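Local coordinates for protein LbaCas13a H328A (C2c2) (Lachnospiraceae bacterium NK4A179, PDB 5WLH) that binds a CRISPR guide RNA (pre-crRNA) and, as an RNA-targeting Cas13a nuclease, probably cleaves RNA with a preference for adenines, at residues A[718-721]-A[722-726]; A[651-654]-A[655-658]. All blocks are in the same frame, centred on the assembly; numbering follows the deposited sequence.

Contact 1: A[718-721]-A[722-726]; sequences NALY and YMFKE. With nucleotides of chain B.
Four successive i-to-i+4 bonds join 718-721 to 722-726, from Tyr722 N to Asn718 O (3.1 Å) through to Lys725 N to Tyr721 O, the last the most bent at 150°, so these residues form an uninterrupted part of alpha-helix 709-732. On its apolar side a CH-pi contact links residues one turn apart: Leu720 CG stands over one face of the Phe724 ring, 4.0 Å from the centroid and 15° off its normal. Leu720 CD1 divides its contacts between Phe724 CE1 and Met723 CE, the latter brought round by the bend at chi3 (56°). Phe854 meets the Phe724 ring edge-to-face. The RNA-facing side is polar. Asn718 ND2 gives a bent hydrogen bond to OP2 of A38 of chain B (3.2 Å), while its OD1 accepts from Arg684. Over one face of the Tyr722 ring lies Glu726 CG, near the rim, and Tyr665 OH holds Glu726 OE2. Bends at chi2 and chi3 carry the Lys725 ammonium to three oxygens, bridging two consecutive phosphates of the guide. Lys725 NZ forms a salt bridge with Glu726 OE1 at 2.6 Å. NZ hydrogen-bonds to A36 OP2 (2.6 Å) and to U35 OP2 (2.8 Å), both of chain B.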
loop_
_atom_site.group_PDB
_atom_site.type_symbol
_atom_site.label_atom_id
_atom_site.label_comp_id
_atom_site.label_asym_id
_atom_site.label_seq_id
_atom_site.Cartn_x
_atom_site.Cartn_y
_atom_site.Cartn_z
ATOM N N ASN A 718 10.042 -2.173 -33.076
ATOM C CA ASN A 718 9.764 -3.118 -32.001
ATOM C C ASN A 718 11.019 -3.890 -31.616
ATOM O O ASN A 718 11.268 -4.132 -30.432
ATOM C CB ASN A 718 8.664 -4.081 -32.433
ATOM C CG ASN A 718 7.281 -3.448 -32.385
ATOM O OD1 ASN A 718 7.072 -2.461 -31.685
ATOM N ND2 ASN A 718 6.340 -4.014 -33.130
ATOM N N ALA A 719 11.819 -4.281 -32.609
ATOM C CA ALA A 719 13.068 -4.980 -32.326
ATOM C C ALA A 719 14.039 -4.079 -31.581
ATOM O O ALA A 719 14.654 -4.488 -30.588
ATOM C CB ALA A 719 13.693 -5.481 -33.632
ATOM N N LEU A 720 14.198 -2.846 -32.056
ATOM C CA LEU A 720 15.111 -1.915 -31.405
ATOM C C LEU A 720 14.661 -1.621 -29.982
ATOM O O LEU A 720 15.489 -1.519 -29.068
ATOM C CB LEU A 720 15.190 -0.623 -32.215
ATOM C CG LEU A 720 16.373 0.297 -31.925
ATOM C CD1 LEU A 720 17.674 -0.353 -32.347
ATOM C CD2 LEU A 720 16.185 1.631 -32.627
ATOM N N TYR A 721 13.349 -1.491 -29.778
ATOM C CA TYR A 721 12.819 -1.230 -28.442
ATOM C C TYR A 721 13.186 -2.347 -27.474
ATOM O O TYR A 721 13.594 -2.088 -26.333
ATOM C CB TYR A 721 11.300 -1.081 -28.514
ATOM C CG TYR A 721 10.735 -0.330 -27.333
ATOM C CD1 TYR A 721 11.045 0.996 -27.131
ATOM C CD2 TYR A 721 9.907 -0.966 -26.405
ATOM C CE1 TYR A 721 10.520 1.699 -26.065
ATOM C CE2 TYR A 721 9.383 -0.275 -25.339
ATOM C CZ TYR A 721 9.695 1.053 -25.165
ATOM O OH TYR A 721 9.184 1.757 -24.100
ATOM N N TYR A 722 13.016 -3.594 -27.907
ATOM C CA TYR A 722 13.363 -4.730 -27.058
ATOM C C TYR A 722 14.862 -4.778 -26.815
ATOM O O TYR A 722 15.309 -4.934 -25.676
ATOM C CB TYR A 722 12.886 -6.048 -27.675
ATOM C CG TYR A 722 13.308 -7.220 -26.812
ATOM C CD1 TYR A 722 12.653 -7.492 -25.616
ATOM C CD2 TYR A 722 14.397 -8.010 -27.153
ATOM C CE1 TYR A 722 13.047 -8.540 -24.803
ATOM C CE2 TYR A 722 14.806 -9.059 -26.344
ATOM C CZ TYR A 722 14.122 -9.320 -25.166
ATOM O OH TYR A 722 14.520 -10.357 -24.359
ATOM N N MET A 723 15.661 -4.637 -27.876
ATOM C CA MET A 723 17.106 -4.693 -27.699
ATOM C C MET A 723 17.594 -3.591 -26.768
ATOM O O MET A 723 18.388 -3.849 -25.864
ATOM C CB MET A 723 17.821 -4.607 -29.049
ATOM C CG MET A 723 19.296 -4.360 -28.868
ATOM S SD MET A 723 20.200 -4.565 -30.415
ATOM C CE MET A 723 19.353 -3.428 -31.474
ATOM N N PHE A 724 17.125 -2.350 -26.965
ATOM C CA PHE A 724 17.513 -1.267 -26.064
ATOM C C PHE A 724 17.098 -1.570 -24.631
ATOM O O PHE A 724 17.844 -1.286 -23.685
ATOM C CB PHE A 724 16.879 0.053 -26.500
ATOM C CG PHE A 724 17.618 0.739 -27.616
ATOM C CD1 PHE A 724 18.637 0.083 -28.296
ATOM C CD2 PHE A 724 17.293 2.032 -27.983
ATOM C CE1 PHE A 724 19.322 0.714 -29.332
ATOM C CE2 PHE A 724 17.965 2.667 -29.019
ATOM C CZ PHE A 724 18.983 2.005 -29.688
ATOM N N LYS A 725 15.914 -2.156 -24.456
ATOM C CA LYS A 725 15.455 -2.480 -23.109
ATOM C C LYS A 725 16.419 -3.451 -22.439
ATOM O O LYS A 725 16.839 -3.243 -21.293
ATOM C CB LYS A 725 14.041 -3.068 -23.159
ATOM C CG LYS A 725 13.415 -3.249 -21.755
ATOM C CD LYS A 725 13.568 -4.694 -21.242
ATOM C CE LYS A 725 12.642 -5.651 -21.983
ATOM N NZ LYS A 725 12.785 -7.060 -21.479
ATOM N N GLU A 726 16.804 -4.509 -23.158
ATOM C CA GLU A 726 17.740 -5.466 -22.592
ATOM C C GLU A 726 19.087 -4.812 -22.320
ATOM O O GLU A 726 19.722 -5.093 -21.299
ATOM C CB GLU A 726 17.879 -6.670 -23.517
ATOM C CG GLU A 726 16.624 -7.521 -23.584
ATOM C CD GLU A 726 16.333 -8.234 -22.265
ATOM O OE1 GLU A 726 15.214 -8.073 -21.743
ATOM O OE2 GLU A 726 17.212 -8.966 -21.761
ATOM P P A B 38 3.047 -5.016 -31.390
ATOM O OP1 A B 38 1.956 -6.013 -31.211
ATOM O OP2 A B 38 3.226 -4.418 -32.746
ATOM O "O5'" A B 38 2.863 -3.774 -30.420
ATOM C "C5'" A B 38 3.889 -2.795 -30.297
ATOM C "C4'" A B 38 3.321 -1.398 -30.256
ATOM O "O4'" A B 38 3.087 -0.927 -31.610
ATOM C "C3'" A B 38 1.988 -1.255 -29.522
ATOM O "O3'" A B 38 1.941 0.018 -28.896
ATOM C "C2'" A B 38 0.974 -1.261 -30.654
ATOM O "O2'" A B 38 -0.242 -0.615 -30.341
ATOM C "C1'" A B 38 1.741 -0.510 -31.735
ATOM N N9 A B 38 1.282 -0.777 -33.098
ATOM C C8 A B 38 1.198 -1.971 -33.765
ATOM N N7 A B 38 0.735 -1.854 -34.986
ATOM C C5 A B 38 0.508 -0.490 -35.128
ATOM C C6 A B 38 0.019 0.288 -36.191
ATOM N N6 A B 38 -0.342 -0.228 -37.365
ATOM N N1 A B 38 -0.093 1.619 -36.003
ATOM C C2 A B 38 0.269 2.135 -34.821
ATOM N N3 A B 38 0.739 1.507 -33.746
ATOM C C4 A B 38 0.837 0.185 -33.972
ATOM P P A B 36 9.645 -9.014 -22.064
ATOM O OP1 A B 36 10.308 -9.911 -23.037
ATOM O OP2 A B 36 10.337 -7.812 -21.553
ATOM O "O5'" A B 36 8.262 -8.519 -22.646
ATOM C "C5'" A B 36 8.223 -7.705 -23.805
ATOM C "C4'" A B 36 7.176 -8.196 -24.768
ATOM O "O4'" A B 36 7.490 -9.547 -25.200
ATOM C "C3'" A B 36 5.766 -8.260 -24.221
ATOM O "O3'" A B 36 4.914 -8.127 -25.359
ATOM C "C2'" A B 36 5.700 -9.695 -23.691
ATOM O "O2'" A B 36 4.399 -10.197 -23.495
ATOM C "C1'" A B 36 6.449 -10.433 -24.797
ATOM N N9 A B 36 7.106 -11.682 -24.429
ATOM C C8 A B 36 7.814 -12.007 -23.297
ATOM N N7 A B 36 8.346 -13.206 -23.350
ATOM C C5 A B 36 7.991 -13.682 -24.610
ATOM C C6 A B 36 8.249 -14.892 -25.286
ATOM N N6 A B 36 8.958 -15.895 -24.756
ATOM N N1 A B 36 7.744 -15.038 -26.535
ATOM C C2 A B 36 7.037 -14.038 -27.068
ATOM N N3 A B 36 6.735 -12.857 -26.532
ATOM C C4 A B 36 7.246 -12.745 -25.289
ATOM P P U B 35 11.448 -6.810 -17.755
ATOM O OP1 U B 35 11.824 -6.769 -16.324
ATOM O OP2 U B 35 12.578 -7.098 -18.672
ATOM O "O5'" U B 35 10.295 -7.862 -18.012
ATOM C "C5'" U B 35 10.562 -9.244 -18.100
ATOM C "C4'" U B 35 9.299 -9.968 -18.463
ATOM O "O4'" U B 35 8.317 -9.782 -17.419
ATOM C "C3'" U B 35 8.612 -9.442 -19.708
ATOM O "O3'" U B 35 9.202 -9.977 -20.870
ATOM C "C2'" U B 35 7.165 -9.865 -19.502
ATOM O "O2'" U B 35 6.972 -11.209 -19.906
ATOM C "C1'" U B 35 7.022 -9.772 -17.972
ATOM N N1 U B 35 6.347 -8.519 -17.572
ATOM C C2 U B 35 4.972 -8.538 -17.620
ATOM O O2 U B 35 4.332 -9.525 -17.935
ATOM N N3 U B 35 4.370 -7.367 -17.265
ATOM C C4 U B 35 4.993 -6.193 -16.901
ATOM O O4 U B 35 4.287 -5.220 -16.632
ATOM C C5 U B 35 6.420 -6.244 -16.884
ATOM C C6 U B 35 7.041 -7.384 -17.212
#

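Contact 2: A[651-654]-A[655-658]; sequences FYKN and DDLK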
loop_
_atom_site.group_PDB
_atom_site.type_symbol
_atom_site.label_atom_id
_atom_site.label_comp_id
_atom_site.label_asym_id
_atom_site.label_seq_id
_atom_site.Cartn_x
_atom_site.Cartn_y
_atom_site.Cartn_z
ATOM N N PHE A 651 17.488 -7.380 -38.831
ATOM C CA PHE A 651 18.053 -6.056 -39.058
ATOM C C PHE A 651 19.523 -5.933 -38.695
ATOM O O PHE A 651 20.140 -4.924 -39.053
ATOM C CB PHE A 651 17.240 -5.001 -38.288
ATOM C CG PHE A 651 15.780 -5.003 -38.653
ATOM C CD1 PHE A 651 15.338 -4.322 -39.777
ATOM C CD2 PHE A 651 14.858 -5.720 -37.909
ATOM C CE1 PHE A 651 13.997 -4.336 -40.141
ATOM C CE2 PHE A 651 13.516 -5.735 -38.263
ATOM C CZ PHE A 651 13.086 -5.039 -39.383
ATOM N N TYR A 652 20.114 -6.926 -38.031
ATOM C CA TYR A 652 21.511 -6.851 -37.645
ATOM C C TYR A 652 22.177 -8.199 -37.895
ATOM O O TYR A 652 21.516 -9.234 -38.004
ATOM C CB TYR A 652 21.659 -6.417 -36.176
ATOM C CG TYR A 652 21.083 -5.044 -35.915
ATOM C CD1 TYR A 652 21.792 -3.896 -36.252
ATOM C CD2 TYR A 652 19.818 -4.891 -35.354
ATOM C CE1 TYR A 652 21.260 -2.635 -36.025
ATOM C CE2 TYR A 652 19.280 -3.640 -35.126
ATOM C CZ TYR A 652 20.006 -2.514 -35.460
ATOM O OH TYR A 652 19.470 -1.269 -35.231
ATOM N N LYS A 653 23.500 -8.162 -38.005
ATOM C CA LYS A 653 24.269 -9.372 -38.256
ATOM C C LYS A 653 24.284 -10.267 -37.022
ATOM O O LYS A 653 24.458 -9.791 -35.896
ATOM C CB LYS A 653 25.696 -9.006 -38.661
ATOM C CG LYS A 653 25.758 -8.113 -39.897
ATOM C CD LYS A 653 27.160 -8.069 -40.498
ATOM C CE LYS A 653 28.082 -7.157 -39.696
ATOM N NZ LYS A 653 29.450 -7.084 -40.295
ATOM N N ASN A 654 24.128 -11.577 -37.249
ATOM C CA ASN A 654 24.151 -12.537 -36.148
ATOM C C ASN A 654 25.383 -12.346 -35.266
ATOM O O ASN A 654 25.287 -12.393 -34.036
ATOM C CB ASN A 654 24.095 -13.968 -36.694
ATOM C CG ASN A 654 22.722 -14.340 -37.253
ATOM O OD1 ASN A 654 21.837 -13.496 -37.383
ATOM N ND2 ASN A 654 22.544 -15.614 -37.582
ATOM N N ASP A 655 26.544 -12.089 -35.878
ATOM C CA ASP A 655 27.786 -11.971 -35.114
ATOM C C ASP A 655 27.767 -10.760 -34.188
ATOM O O ASP A 655 28.247 -10.837 -33.047
ATOM C CB ASP A 655 28.978 -11.888 -36.068
ATOM C CG ASP A 655 29.431 -13.246 -36.546
ATOM O OD1 ASP A 655 29.034 -14.265 -35.930
ATOM O OD2 ASP A 655 30.184 -13.292 -37.543
ATOM N N ASP A 656 27.253 -9.627 -34.675
ATOM C CA ASP A 656 27.079 -8.453 -33.824
ATOM C C ASP A 656 26.097 -8.738 -32.696
ATOM O O ASP A 656 26.323 -8.325 -31.551
ATOM C CB ASP A 656 26.584 -7.264 -34.642
ATOM C CG ASP A 656 27.613 -6.771 -35.654
ATOM O OD1 ASP A 656 28.705 -7.373 -35.750
ATOM O OD2 ASP A 656 27.321 -5.767 -36.345
ATOM N N LEU A 657 25.000 -9.440 -33.005
ATOM C CA LEU A 657 24.042 -9.819 -31.966
ATOM C C LEU A 657 24.643 -10.818 -30.992
ATOM O O LEU A 657 24.326 -10.794 -29.796
ATOM C CB LEU A 657 22.770 -10.381 -32.595
ATOM C CG LEU A 657 22.002 -9.355 -33.434
ATOM C CD1 LEU A 657 20.819 -9.996 -34.176
ATOM C CD2 LEU A 657 21.546 -8.189 -32.565
ATOM N N LYS A 658 25.511 -11.710 -31.478
ATOM C CA LYS A 658 26.171 -12.639 -30.573
ATOM C C LYS A 658 27.025 -11.896 -29.564
ATOM O O LYS A 658 27.021 -12.227 -28.373
ATOM C CB LYS A 658 27.037 -13.633 -31.353
ATOM C CG LYS A 658 27.937 -14.473 -30.432
ATOM C CD LYS A 658 29.179 -14.978 -31.151
ATOM C CE LYS A 658 28.849 -16.176 -32.000
ATOM N NZ LYS A 658 28.235 -17.231 -31.153
HETATM O O HOH W 1 24.720 -5.671 -37.497
#
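Tyr652 CB rests against Leu657 CD2 at 4.0 Å, five residues on, while the backbone between them turns from an extended conformation at Tyr652 into helix 654-665. The phenol of Tyr652 leaves the turn: its OH is hydrogen-bonded to Val865 O.

Lys653 follows as the N-cap residue. Its carbonyl oxygen receives Leu657 N at 3.0 Å with an N-H...O angle of 167°, the first i-to-i+4 bond of the helix. Its own N-H is taken by a water: Lys653 N donates to the water oxygen over 2.8 Å, and the water donates in turn to Asp656 OD2. Lys653 (N-cap) and Asp656 (N3) thus make only a water-mediated counterpart of one half of a capping box; the lysine side chain offers no acceptor for the reciprocal bond. Asp656 CG lies anti to its carbonyl carbon (chi1 -66°), which turns the carboxylate back over the helix start, where the N-terminal end of the dipole would be expected to stabilise its negative charge. The aliphatic part of Lys653 passes across the same carboxylate, CE being 3.7 Å from Asp656 OD2. The ammonium is a looser neighbour, with 4.6 Å between Lys653 NZ and Asp656 OD1, so any attraction is through space and not a salt bridge.

Asn654 continues the i-to-i+4 pattern by accepting Lys658 N on its O at 2.7 Å, although at 147° this bond is more bent. Its side chain packs on Phe879; Lys658 NZ, beyond a chain bent at chi3 and chi4, forms a salt bridge with Asp882.

How the contacts relate
The two contacts, with centres about 14 Å apart, are local turns of neighbouring helices: contact 1 within helix 709-732, contact 2 where the loop after helix 635-645 enters helix 654-665. Seven of eight touching residues are buried in contact 1 but two of seven in contact 2, which lies nearer the surface. They meet through Tyr652, whose OH is 3.5 Å from Leu720 CD1 and whose CE2 is 3.7 Å from Met723 CE. Their polar chemistry differs with position: contact 1 directs amide and ammonium groups to guide phosphates, whereas contact 2, about 9 Å from RNA at its nearest atom, uses a water-bridged carboxylate at a helix start.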